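Local coordinates for protein particle-associated lyase (PDB 4Y9V) that probably cleaves the capsular polysaccharide of Acinetobacter baumannii by a lyase reaction, serving as the trimeric tailspike with which phage AP22 binds its host, at residues Y162-N167 / Q412-L417; F355-N360 / E380-E385; G407-Q412 / V437-S442. All blocks are in the same frame, centred on the assembly; numbering follows the deposited sequence. Where two conformers were deposited one is given.

Interaction 1 of 3, residues Y162-N167 / Q412-L417; sequences YSPYRN and QLHEDL. With 49S (2-acetamido-2-deoxy-beta-D-mannopyranuronic acid), chain B; SO4 (sulfate ion), chain K.
Pro164 and His414 pass side by side, running opposite ways, in a small van der Waals contact between two loops, one joining strands 151-156 and 172-181 of the Ig-like insertion, the other leading from strand 405-409 to strand 417-422. The flat imidazole lies beneath a backbone carbonyl: Tyr162 O sits over one face of the His414 ring, displaced toward the rim, and comes within 3.4 Å of CE1. The nearby NE2 is badly angled for a bond to this oxygen. A histidine suits the place because its flat, compact ring lets a carbonyl oxygen pack over one face. CG of His414 stands beside its own backbone N (chi1 -80°), which starts the ring toward the 162-167 loop. Pro164 meets it obliquely, with CD 3.9 Å from NE2, while the neighbouring ring carbon CG rests 3.8 Å from Gln412 O.

The fold is a right-handed parallel beta-helix of the pectin lyase type, and the contact lays a loop of the inserted domain against a turn between its strands. An ST turn shapes the inserted loop: Ser163 OG accepts from Tyr165 N at 3.2 Å, nearly straight at 172°. Tyr162 O is hydrogen-bonded instead by NE of Arg382.

Two residues beyond Pro164, Arg166 points its extended side chain into the glycan pocket. NH1 donates to O1 of the N-acetylmannosaminuronic acid at 2.9 Å, and NH2 to O1 of a sulfate, probably from the crystallisation liquor, at 2.9 Å, both at the edge of the guanidinium. Its remaining NE forms a salt bridge with Glu380.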
loop_
_atom_site.group_PDB
_atom_site.type_symbol
_atom_site.label_atom_id
_atom_site.label_comp_id
_atom_site.label_asym_id
_atom_site.label_seq_id
_atom_site.Cartn_x
_atom_site.Cartn_y
_atom_site.Cartn_z
ATOM N N TYR A 162 -1.135 6.459 -30.100
ATOM C CA TYR A 162 -0.774 5.891 -28.808
ATOM C C TYR A 162 -0.645 4.352 -28.883
ATOM O O TYR A 162 0.336 3.796 -28.420
ATOM C CB TYR A 162 -1.782 6.278 -27.696
ATOM C CG TYR A 162 -1.387 5.747 -26.339
ATOM C CD1 TYR A 162 -0.367 6.322 -25.625
ATOM C CD2 TYR A 162 -2.036 4.651 -25.779
ATOM C CE1 TYR A 162 0.013 5.833 -24.362
ATOM C CE2 TYR A 162 -1.670 4.160 -24.546
ATOM C CZ TYR A 162 -0.653 4.741 -23.832
ATOM O OH TYR A 162 -0.326 4.189 -22.622
ATOM N N SER A 163 -1.650 3.678 -29.428
ATOM C CA SER A 163 -1.664 2.227 -29.456
ATOM C C SER A 163 -2.232 1.719 -30.759
ATOM O O SER A 163 -3.164 2.297 -31.306
ATOM C CB SER A 163 -2.520 1.716 -28.305
ATOM O OG SER A 163 -2.888 0.349 -28.493
ATOM N N PRO A 164 -1.698 0.572 -31.236
ATOM C CA PRO A 164 -2.162 -0.017 -32.478
ATOM C C PRO A 164 -3.483 -0.753 -32.365
ATOM O O PRO A 164 -4.018 -1.237 -33.378
ATOM C CB PRO A 164 -1.012 -0.973 -32.851
ATOM C CG PRO A 164 -0.529 -1.455 -31.468
ATOM C CD PRO A 164 -0.545 -0.166 -30.663
ATOM N N TYR A 165 -4.047 -0.894 -31.157
ATOM C CA TYR A 165 -5.217 -1.734 -30.998
ATOM C C TYR A 165 -6.523 -1.105 -31.472
ATOM O O TYR A 165 -7.439 -1.836 -31.880
ATOM C CB TYR A 165 -5.345 -2.232 -29.526
ATOM C CG TYR A 165 -4.385 -3.387 -29.282
ATOM C CD1 TYR A 165 -3.081 -3.149 -28.886
ATOM C CD2 TYR A 165 -4.780 -4.684 -29.537
ATOM C CE1 TYR A 165 -2.195 -4.221 -28.724
ATOM C CE2 TYR A 165 -3.904 -5.742 -29.379
ATOM C CZ TYR A 165 -2.614 -5.519 -28.987
ATOM O OH TYR A 165 -1.759 -6.587 -28.867
ATOM N N ARG A 166 -6.677 0.225 -31.340
ATOM C CA ARG A 166 -7.915 0.889 -31.760
ATOM C C ARG A 166 -7.531 2.237 -32.351
ATOM O O ARG A 166 -6.633 2.908 -31.858
ATOM C CB ARG A 166 -8.889 1.091 -30.586
ATOM C CG ARG A 166 -9.275 -0.186 -29.877
ATOM C CD ARG A 166 -10.412 -0.005 -28.891
ATOM N NE ARG A 166 -10.557 -1.187 -28.053
ATOM C CZ ARG A 166 -11.504 -1.325 -27.150
ATOM N NH1 ARG A 166 -12.428 -0.382 -26.998
ATOM N NH2 ARG A 166 -11.506 -2.391 -26.348
ATOM N N ASN A 167 -8.227 2.629 -33.423
ATOM C CA ASN A 167 -7.826 3.809 -34.146
ATOM C C ASN A 167 -7.845 5.080 -33.279
ATOM O O ASN A 167 -7.025 5.979 -33.477
ATOM C CB ASN A 167 -8.685 4.000 -35.422
ATOM C CG ASN A 167 -10.061 4.502 -35.155
ATOM O OD1 ASN A 167 -10.807 3.955 -34.378
ATOM N ND2 ASN A 167 -10.342 5.617 -35.834
ATOM N N GLN A 412 2.568 -5.148 -32.808
ATOM C CA GLN A 412 3.869 -4.779 -32.306
ATOM C C GLN A 412 3.707 -3.982 -31.025
ATOM O O GLN A 412 2.892 -3.060 -30.926
ATOM C CB GLN A 412 4.651 -3.972 -33.337
ATOM C CG GLN A 412 5.046 -4.741 -34.582
ATOM C CD GLN A 412 6.151 -5.750 -34.339
ATOM O OE1 GLN A 412 6.847 -5.749 -33.313
ATOM N NE2 GLN A 412 6.327 -6.616 -35.309
ATOM N N LEU A 413 4.539 -4.309 -30.055
ATOM C CA LEU A 413 4.708 -3.518 -28.833
ATOM C C LEU A 413 5.469 -2.231 -29.136
ATOM O O LEU A 413 6.399 -2.239 -29.969
ATOM C CB LEU A 413 5.496 -4.302 -27.804
ATOM C CG LEU A 413 4.822 -5.565 -27.274
ATOM C CD1 LEU A 413 5.857 -6.405 -26.549
ATOM C CD2 LEU A 413 3.695 -5.213 -26.326
ATOM N N HIS A 414 5.141 -1.146 -28.421
ATOM C CA HIS A 414 5.928 0.076 -28.430
ATOM C C HIS A 414 7.176 -0.020 -27.575
ATOM O O HIS A 414 8.178 0.639 -27.869
ATOM C CB HIS A 414 5.073 1.249 -27.975
ATOM C CG HIS A 414 4.146 1.864 -28.952
ATOM N ND1 HIS A 414 4.138 3.176 -29.215
ATOM C CD2 HIS A 414 3.181 1.290 -29.648
ATOM C CE1 HIS A 414 3.194 3.369 -30.132
ATOM N NE2 HIS A 414 2.566 2.250 -30.427
ATOM N N GLU A 415 7.115 -0.807 -26.511
ATOM C CA GLU A 415 8.240 -0.955 -25.584
ATOM C C GLU A 415 8.221 -2.404 -25.091
ATOM O O GLU A 415 7.205 -3.100 -25.149
ATOM C CB GLU A 415 8.140 0.040 -24.424
ATOM C CG GLU A 415 8.236 1.530 -24.674
ATOM C CD GLU A 415 9.563 2.011 -25.202
ATOM O OE1 GLU A 415 10.572 1.278 -25.307
ATOM O OE2 GLU A 415 9.624 3.215 -25.473
ATOM N N ASP A 416 9.356 -2.841 -24.538
ATOM C CA ASP A 416 9.432 -4.161 -23.936
ATOM C C ASP A 416 8.324 -4.316 -22.894
ATOM O O ASP A 416 8.005 -3.346 -22.173
ATOM C CB ASP A 416 10.777 -4.350 -23.272
ATOM C CG ASP A 416 11.976 -4.381 -24.205
ATOM O OD1 ASP A 416 11.798 -4.490 -25.441
ATOM O OD2 ASP A 416 13.126 -4.344 -23.699
ATOM N N LEU A 417 7.787 -5.510 -22.780
ATOM C CA LEU A 417 6.719 -5.860 -21.876
ATOM C C LEU A 417 7.260 -6.720 -20.738
ATOM O O LEU A 417 7.912 -7.711 -21.000
ATOM C CB LEU A 417 5.632 -6.628 -22.656
ATOM C CG LEU A 417 4.415 -7.029 -21.883
ATOM C CD1 LEU A 417 3.225 -7.060 -22.731
ATOM C CD2 LEU A 417 4.586 -8.376 -21.200
HETATM C C8 49S B . -11.618 2.936 -24.757
HETATM C C7 49S B . -13.053 2.725 -24.322
HETATM O O7 49S B . -13.406 2.942 -23.143
HETATM N N2 49S B . -13.904 2.300 -25.269
HETATM C C2 49S B . -15.294 1.985 -25.010
HETATM C C3 49S B . -16.247 3.050 -25.559
HETATM O O3 49S B . -15.973 4.327 -24.981
HETATM C C1 49S B . -15.637 0.652 -25.648
HETATM O O1 49S B . -14.777 -0.370 -25.237
HETATM O O5 49S B . -15.467 0.749 -27.062
HETATM C C5 49S B . -16.434 1.648 -27.634
HETATM C C6 49S B . -16.280 1.609 -29.141
HETATM O O6A 49S B . -15.122 1.634 -29.627
HETATM O O6B 49S B . -17.340 1.578 -29.814
HETATM C C4 49S B . -16.234 3.062 -27.085
HETATM O O4 49S B . -17.340 3.774 -27.649
HETATM S S SO4 K . -14.434 -3.524 -23.375
HETATM O O1 SO4 K . -13.603 -2.789 -24.315
HETATM O O2 SO4 K . -13.575 -4.250 -22.424
HETATM O O3 SO4 K . -15.227 -4.477 -24.170
HETATM O O4 SO4 K . -15.363 -2.679 -22.587
#

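Interaction 2 of 3, residues F355-N360 / E380-E385; sequences FGAGDN and EPRGGE. Unlike the reference sequence in segment 380-385: Glu380 (reference Lys). With EDO (1,2-ethanediol), chain D.
Ala357 O receives two backbone N-H groups from the facing turn, Arg382 N at 2.8 Å and Gly383 N at 3.1 Å. The first lies in the carbonyl plane on a lone pair, the second is tilted 20° from that plane, and together they grip the oxygen of a buried residue. The small CB of Ala357 lets the turn come close, packing 3.9 Å from Arg382 CB.

Further along, Asp359 works through its side chain. Its OD1 accepts from Glu385 N at 2.9 Å, the N-H pointing almost straight at the oxygen but from above the carboxylate plane. CG beside the backbone N (chi1 -67°) starts the carboxylate on this course. The same OD1 accepts a hydrogen bond from a water that also donates to Glu385 OE1, a bridge between two like charges. Glu385 O then accepts from Asn360 N at 3.0 Å, where strands 360-363 and 384-389 of neighbouring beta-helix coils begin to pair. Asn360 ND2 in turn closes its own loop by donating to Phe355 O.

Glycines make the close approach possible. Gly358 CA carries a C-H...O contact to Gly383 O at 3.3 Å, and a side chain on Gly358 would collide with that oxygen. Gly383 O also accepts from the hydroxyl O1 of an ethanediol, probably from the crystallisation liquor, which lies at the edge of the Arg382 guanidinium and accepts from NH1; Arg382 NE is bound to Tyr162 O. At the other end a second water donates to Gly356 O and accepts from Glu380 N.

Backbone, carboxylate and water thus share the work at this buried junction, with Asp359 OD1 standing in for a backbone carbonyl as acceptor of Glu385 N; its charge is probably eased by that N-H and the water.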
loop_
_atom_site.group_PDB
_atom_site.type_symbol
_atom_site.label_atom_id
_atom_site.label_comp_id
_atom_site.label_asym_id
_atom_site.label_seq_id
_atom_site.Cartn_x
_atom_site.Cartn_y
_atom_site.Cartn_z
ATOM N N PHE A 355 -5.887 -5.359 -18.056
ATOM C CA PHE A 355 -4.618 -4.759 -17.576
ATOM C C PHE A 355 -4.100 -3.569 -18.360
ATOM O O PHE A 355 -3.029 -3.063 -18.043
ATOM C CB PHE A 355 -3.530 -5.838 -17.468
ATOM C CG PHE A 355 -2.722 -5.842 -16.208
ATOM C CD1 PHE A 355 -2.059 -7.015 -15.843
ATOM C CD2 PHE A 355 -2.554 -4.720 -15.392
ATOM C CE1 PHE A 355 -1.258 -7.062 -14.706
ATOM C CE2 PHE A 355 -1.779 -4.776 -14.262
ATOM C CZ PHE A 355 -1.115 -5.935 -13.911
ATOM N N GLY A 356 -4.841 -3.108 -19.371
ATOM C CA GLY A 356 -4.482 -1.885 -20.041
ATOM C C GLY A 356 -3.193 -1.961 -20.842
ATOM O O GLY A 356 -2.729 -2.999 -21.277
ATOM N N ALA A 357 -2.622 -0.763 -21.087
ATOM C CA ALA A 357 -1.505 -0.620 -21.994
ATOM C C ALA A 357 -0.166 -1.074 -21.404
ATOM O O ALA A 357 0.678 -1.604 -22.136
ATOM C CB ALA A 357 -1.361 0.840 -22.408
ATOM N N GLY A 358 0.025 -0.829 -20.103
ATOM C CA GLY A 358 1.274 -1.099 -19.410
ATOM C C GLY A 358 1.565 -0.031 -18.370
ATOM O O GLY A 358 0.894 0.991 -18.258
ATOM N N ASP A 359 2.634 -0.307 -17.595
ATOM C CA ASP A 359 2.936 0.461 -16.401
ATOM C C ASP A 359 1.730 0.593 -15.495
ATOM O O ASP A 359 1.417 1.651 -14.954
ATOM C CB ASP A 359 3.596 1.799 -16.736
ATOM C CG ASP A 359 4.995 1.612 -17.327
ATOM O OD1 ASP A 359 5.656 0.581 -17.065
ATOM O OD2 ASP A 359 5.423 2.564 -17.988
ATOM N N ASN A 360 1.037 -0.553 -15.304
ATOM C CA ASN A 360 -0.176 -0.650 -14.511
ATOM C C ASN A 360 0.012 -1.694 -13.418
ATOM O O ASN A 360 0.908 -2.536 -13.501
ATOM C CB ASN A 360 -1.375 -1.012 -15.386
ATOM C CG ASN A 360 -1.741 0.090 -16.364
ATOM O OD1 ASN A 360 -1.647 1.282 -16.044
ATOM N ND2 ASN A 360 -2.157 -0.297 -17.566
ATOM N N GLU A 380 -4.641 -5.735 -24.737
ATOM C CA GLU A 380 -4.242 -4.619 -25.603
ATOM C C GLU A 380 -2.869 -4.093 -25.146
ATOM O O GLU A 380 -2.725 -2.902 -24.852
ATOM C CB GLU A 380 -5.305 -3.510 -25.629
ATOM C CG GLU A 380 -6.624 -3.966 -26.235
ATOM C CD GLU A 380 -7.633 -2.835 -26.463
ATOM O OE1 GLU A 380 -7.757 -1.952 -25.599
ATOM O OE2 GLU A 380 -8.293 -2.838 -27.527
ATOM N N PRO A 381 -1.843 -4.953 -25.045
ATOM C CA PRO A 381 -0.586 -4.479 -24.499
ATOM C C PRO A 381 0.177 -3.545 -25.430
ATOM O O PRO A 381 0.351 -3.814 -26.615
ATOM C CB PRO A 381 0.239 -5.771 -24.297
ATOM C CG PRO A 381 -0.352 -6.745 -25.293
ATOM C CD PRO A 381 -1.829 -6.389 -25.335
ATOM N N ARG A 382 0.701 -2.478 -24.847
ATOM C CA ARG A 382 1.587 -1.525 -25.519
ATOM C C ARG A 382 3.027 -1.683 -25.095
ATOM O O ARG A 382 3.952 -1.572 -25.926
ATOM C CB ARG A 382 1.071 -0.109 -25.255
ATOM C CG ARG A 382 1.883 0.984 -25.908
ATOM C CD ARG A 382 1.222 2.333 -25.631
ATOM N NE ARG A 382 1.936 3.464 -26.179
ATOM C CZ ARG A 382 2.846 4.124 -25.580
ATOM N NH1 ARG A 382 3.333 3.722 -24.390
ATOM N NH2 ARG A 382 3.386 5.164 -26.157
ATOM N N GLY A 383 3.267 -1.931 -23.809
ATOM C CA GLY A 383 4.602 -2.104 -23.303
ATOM C C GLY A 383 4.711 -1.529 -21.899
ATOM O O GLY A 383 3.820 -0.816 -21.439
ATOM N N GLY A 384 5.804 -1.825 -21.246
ATOM C CA GLY A 384 6.017 -1.447 -19.869
ATOM C C GLY A 384 5.713 -2.593 -18.921
ATOM O O GLY A 384 5.652 -3.754 -19.323
ATOM N N GLU A 385 5.546 -2.237 -17.637
ATOM C CA GLU A 385 5.394 -3.225 -16.584
ATOM C C GLU A 385 3.923 -3.489 -16.276
ATOM O O GLU A 385 3.090 -2.587 -16.244
ATOM C CB GLU A 385 6.054 -2.784 -15.269
ATOM C CG GLU A 385 7.549 -2.709 -15.344
ATOM C CD GLU A 385 8.330 -2.524 -14.059
ATOM O OE1 GLU A 385 7.801 -1.945 -13.117
ATOM O OE2 GLU A 385 9.474 -3.047 -14.012
HETATM C C1 EDO D . 2.204 1.923 -21.603
HETATM O O1 EDO D . 2.689 1.416 -22.776
HETATM C C2 EDO D . 3.262 2.498 -20.719
HETATM O O2 EDO D . 3.754 3.708 -21.263
HETATM O O HOH W 1 -4.502 -5.039 -22.002
HETATM O O HOH W 2 7.080 0.750 -14.408
#

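Interaction 3 of 3, residues G407-Q412 / V437-S442; sequences GIIEKQ and VTIRQS
Four backbone hydrogen bonds stitch Gly407-Ile409 to Thr438-Ser442, alternating in direction as parallel strands require. Gly407 N donates to Thr438 O at 2.9 Å, and Gly407 O accepts from Arg440 N at 2.9 Å; Ile409 likewise gives its N-H to Arg440 O at 2.8 Å and takes that of Ser442 with its carbonyl. The last of these is less regular, its N-H lying 40° above the carbonyl plane of Ile409, just where the strand gives way to a turn. Between them, Ile439 CA and Ile408 CA direct C-H groups at Gly407 O and Arg440 O.

The strand axes run 4.7 Å apart and diverge by 19°, the spacing of adjacent coils in a parallel beta-helix. Strand 405-409 has 376-378 on its other side and 435-441 has 470-476, so this pair is the middle of a four-strand face, and like positions on successive coils stack above one another.

Such stacking decides the side chains. On one face Ile409 CD1 lies 3.6 Å from Ile439 CG2, the two branched chains crossing obliquely, as suits a buried, stacked pair; Ile409 also packs on Val453 of a strand across the helix interior. Gly407 leaves room there: Ile439 CD1 settles 3.8 Å from its CA, in space a CB would have filled.

The opposite face is more polar. Ile408 CD1 touches Arg440 CB at 4.1 Å, while the Arg440 chain, bent at chi2 and chi3 (both -65°), leads away to Asp476 O. Beyond the strand ends, Glu410 CG lies 3.8 Å from Ser442 CB. Ser442 OG shares a water with Glu410 OE2, whose side of the bridge is weak, and accepts from Ala444 N.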
loop_
_atom_site.group_PDB
_atom_site.type_symbol
_atom_site.label_atom_id
_atom_site.label_comp_id
_atom_site.label_asym_id
_atom_site.label_seq_id
_atom_site.Cartn_x
_atom_site.Cartn_y
_atom_site.Cartn_z
ATOM N N GLY A 407 -1.508 -13.087 -21.491
ATOM C CA GLY A 407 -1.410 -12.008 -22.464
ATOM C C GLY A 407 -1.325 -12.548 -23.869
ATOM O O GLY A 407 -0.686 -13.574 -24.114
ATOM N N ILE A 408 -1.955 -11.825 -24.789
ATOM C CA ILE A 408 -1.907 -12.134 -26.211
ATOM C C ILE A 408 -1.431 -10.883 -26.933
ATOM O O ILE A 408 -2.009 -9.826 -26.851
ATOM C CB ILE A 408 -3.289 -12.526 -26.763
ATOM C CG1 ILE A 408 -3.895 -13.691 -25.981
ATOM C CG2 ILE A 408 -3.179 -12.772 -28.254
ATOM C CD1 ILE A 408 -3.213 -15.015 -26.140
ATOM N N ILE A 409 -0.296 -11.047 -27.646
ATOM C CA ILE A 409 0.310 -9.944 -28.386
ATOM C C ILE A 409 -0.142 -10.041 -29.824
ATOM O O ILE A 409 0.311 -10.908 -30.589
ATOM C CB ILE A 409 1.840 -9.981 -28.252
ATOM C CG1 ILE A 409 2.245 -9.833 -26.780
ATOM C CG2 ILE A 409 2.469 -8.897 -29.090
ATOM C CD1 ILE A 409 3.717 -10.100 -26.512
ATOM N N GLU A 410 -1.047 -9.160 -30.253
ATOM C CA GLU A 410 -1.551 -9.185 -31.615
ATOM C C GLU A 410 -1.003 -8.069 -32.491
ATOM O O GLU A 410 -1.240 -8.035 -33.698
ATOM C CB GLU A 410 -3.064 -9.053 -31.642
ATOM C CG GLU A 410 -3.900 -9.998 -30.896
ATOM C CD GLU A 410 -5.386 -9.637 -30.679
ATOM O OE1 GLU A 410 -5.798 -8.443 -30.834
ATOM O OE2 GLU A 410 -6.027 -10.608 -30.261
ATOM N N LYS A 411 -0.261 -7.140 -31.884
ATOM C CA LYS A 411 0.316 -5.988 -32.562
ATOM C C LYS A 411 1.728 -5.796 -32.044
ATOM O O LYS A 411 2.021 -6.165 -30.908
ATOM C CB LYS A 411 -0.509 -4.722 -32.275
ATOM C CG LYS A 411 -1.932 -4.775 -32.695
ATOM C CD LYS A 411 -2.166 -4.821 -34.157
ATOM C CE LYS A 411 -3.632 -4.721 -34.504
ATOM N NZ LYS A 411 -3.880 -4.744 -35.975
ATOM N N GLN A 412 2.568 -5.148 -32.808
ATOM C CA GLN A 412 3.869 -4.779 -32.306
ATOM C C GLN A 412 3.707 -3.982 -31.025
ATOM O O GLN A 412 2.892 -3.060 -30.926
ATOM C CB GLN A 412 4.651 -3.972 -33.337
ATOM C CG GLN A 412 5.046 -4.741 -34.582
ATOM C CD GLN A 412 6.151 -5.750 -34.339
ATOM O OE1 GLN A 412 6.847 -5.749 -33.313
ATOM N NE2 GLN A 412 6.327 -6.616 -35.309
ATOM N N VAL A 437 1.672 -17.701 -15.459
ATOM C CA VAL A 437 1.843 -16.613 -16.428
ATOM C C VAL A 437 2.140 -17.218 -17.783
ATOM O O VAL A 437 3.102 -17.963 -17.942
ATOM C CB VAL A 437 2.991 -15.648 -16.040
ATOM C CG1 VAL A 437 3.163 -14.568 -17.097
ATOM C CG2 VAL A 437 2.753 -15.016 -14.676
ATOM N N THR A 438 1.298 -16.868 -18.762
ATOM C CA THR A 438 1.534 -17.233 -20.158
ATOM C C THR A 438 1.380 -15.978 -21.030
ATOM O O THR A 438 0.372 -15.287 -20.925
ATOM C CB THR A 438 0.558 -18.304 -20.644
ATOM O OG1 THR A 438 0.747 -19.471 -19.844
ATOM C CG2 THR A 438 0.754 -18.636 -22.118
ATOM N N ILE A 439 2.366 -15.725 -21.876
ATOM C CA ILE A 439 2.290 -14.695 -22.916
ATOM C C ILE A 439 2.439 -15.442 -24.261
ATOM O O ILE A 439 3.421 -16.171 -24.437
ATOM C CB ILE A 439 3.379 -13.641 -22.774
ATOM C CG1 ILE A 439 3.390 -12.974 -21.372
ATOM C CG2 ILE A 439 3.281 -12.630 -23.934
ATOM C CD1 ILE A 439 2.157 -12.110 -21.109
ATOM N N ARG A 440 1.498 -15.222 -25.184
ATOM C CA ARG A 440 1.591 -15.749 -26.522
ATOM C C ARG A 440 1.542 -14.625 -27.544
ATOM O O ARG A 440 0.802 -13.661 -27.376
ATOM C CB ARG A 440 0.467 -16.725 -26.861
ATOM C CG ARG A 440 0.340 -17.931 -25.925
ATOM C CD ARG A 440 1.500 -18.879 -25.958
ATOM N NE ARG A 440 1.721 -19.579 -27.234
ATOM C CZ ARG A 440 1.137 -20.727 -27.550
ATOM N NH1 ARG A 440 0.203 -21.273 -26.811
ATOM N NH2 ARG A 440 1.535 -21.354 -28.678
ATOM N N GLN A 441 2.303 -14.777 -28.614
ATOM C CA GLN A 441 2.103 -13.979 -29.826
ATOM C C GLN A 441 0.953 -14.567 -30.610
ATOM O O GLN A 441 0.893 -15.777 -30.839
ATOM C CB GLN A 441 3.391 -13.905 -30.639
ATOM C CG GLN A 441 3.239 -13.124 -31.932
ATOM C CD GLN A 441 4.571 -12.912 -32.639
ATOM O OE1 GLN A 441 5.629 -12.940 -32.003
ATOM N NE2 GLN A 441 4.502 -12.671 -33.936
ATOM N N SER A 442 0.024 -13.730 -31.059
ATOM C CA SER A 442 -1.072 -14.193 -31.891
ATOM C C SER A 442 -0.556 -14.689 -33.246
ATOM O O SER A 442 0.307 -14.085 -33.849
ATOM C CB SER A 442 -2.005 -13.009 -32.158
ATOM O OG SER A 442 -3.063 -13.429 -32.980
HETATM O O HOH W 3 -5.305 -13.761 -31.464
#

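Interaction 2 is the buried one, interactions 1 and 3 only partly so. Interactions 2 and 3 both join neighbouring coils of the beta-helix, but interaction 3 uses regular parallel pairing and a stacked isoleucine pair, whereas interaction 2, in the turns, needs glycines, a carboxylate and waters. Interaction 1 is different: it brings the inserted Ig-like domain against the helix, and between its two segments only van der Waals contacts form. Arg382 ties it to interaction 2, accepting His414 N at its own carbonyl. Gln412 belongs to interactions 1 and 3, and Tyr165 OH, hydrogen-bonded to Glu410 N, joins the loop bearing Arg166 to the end of strand 405-409.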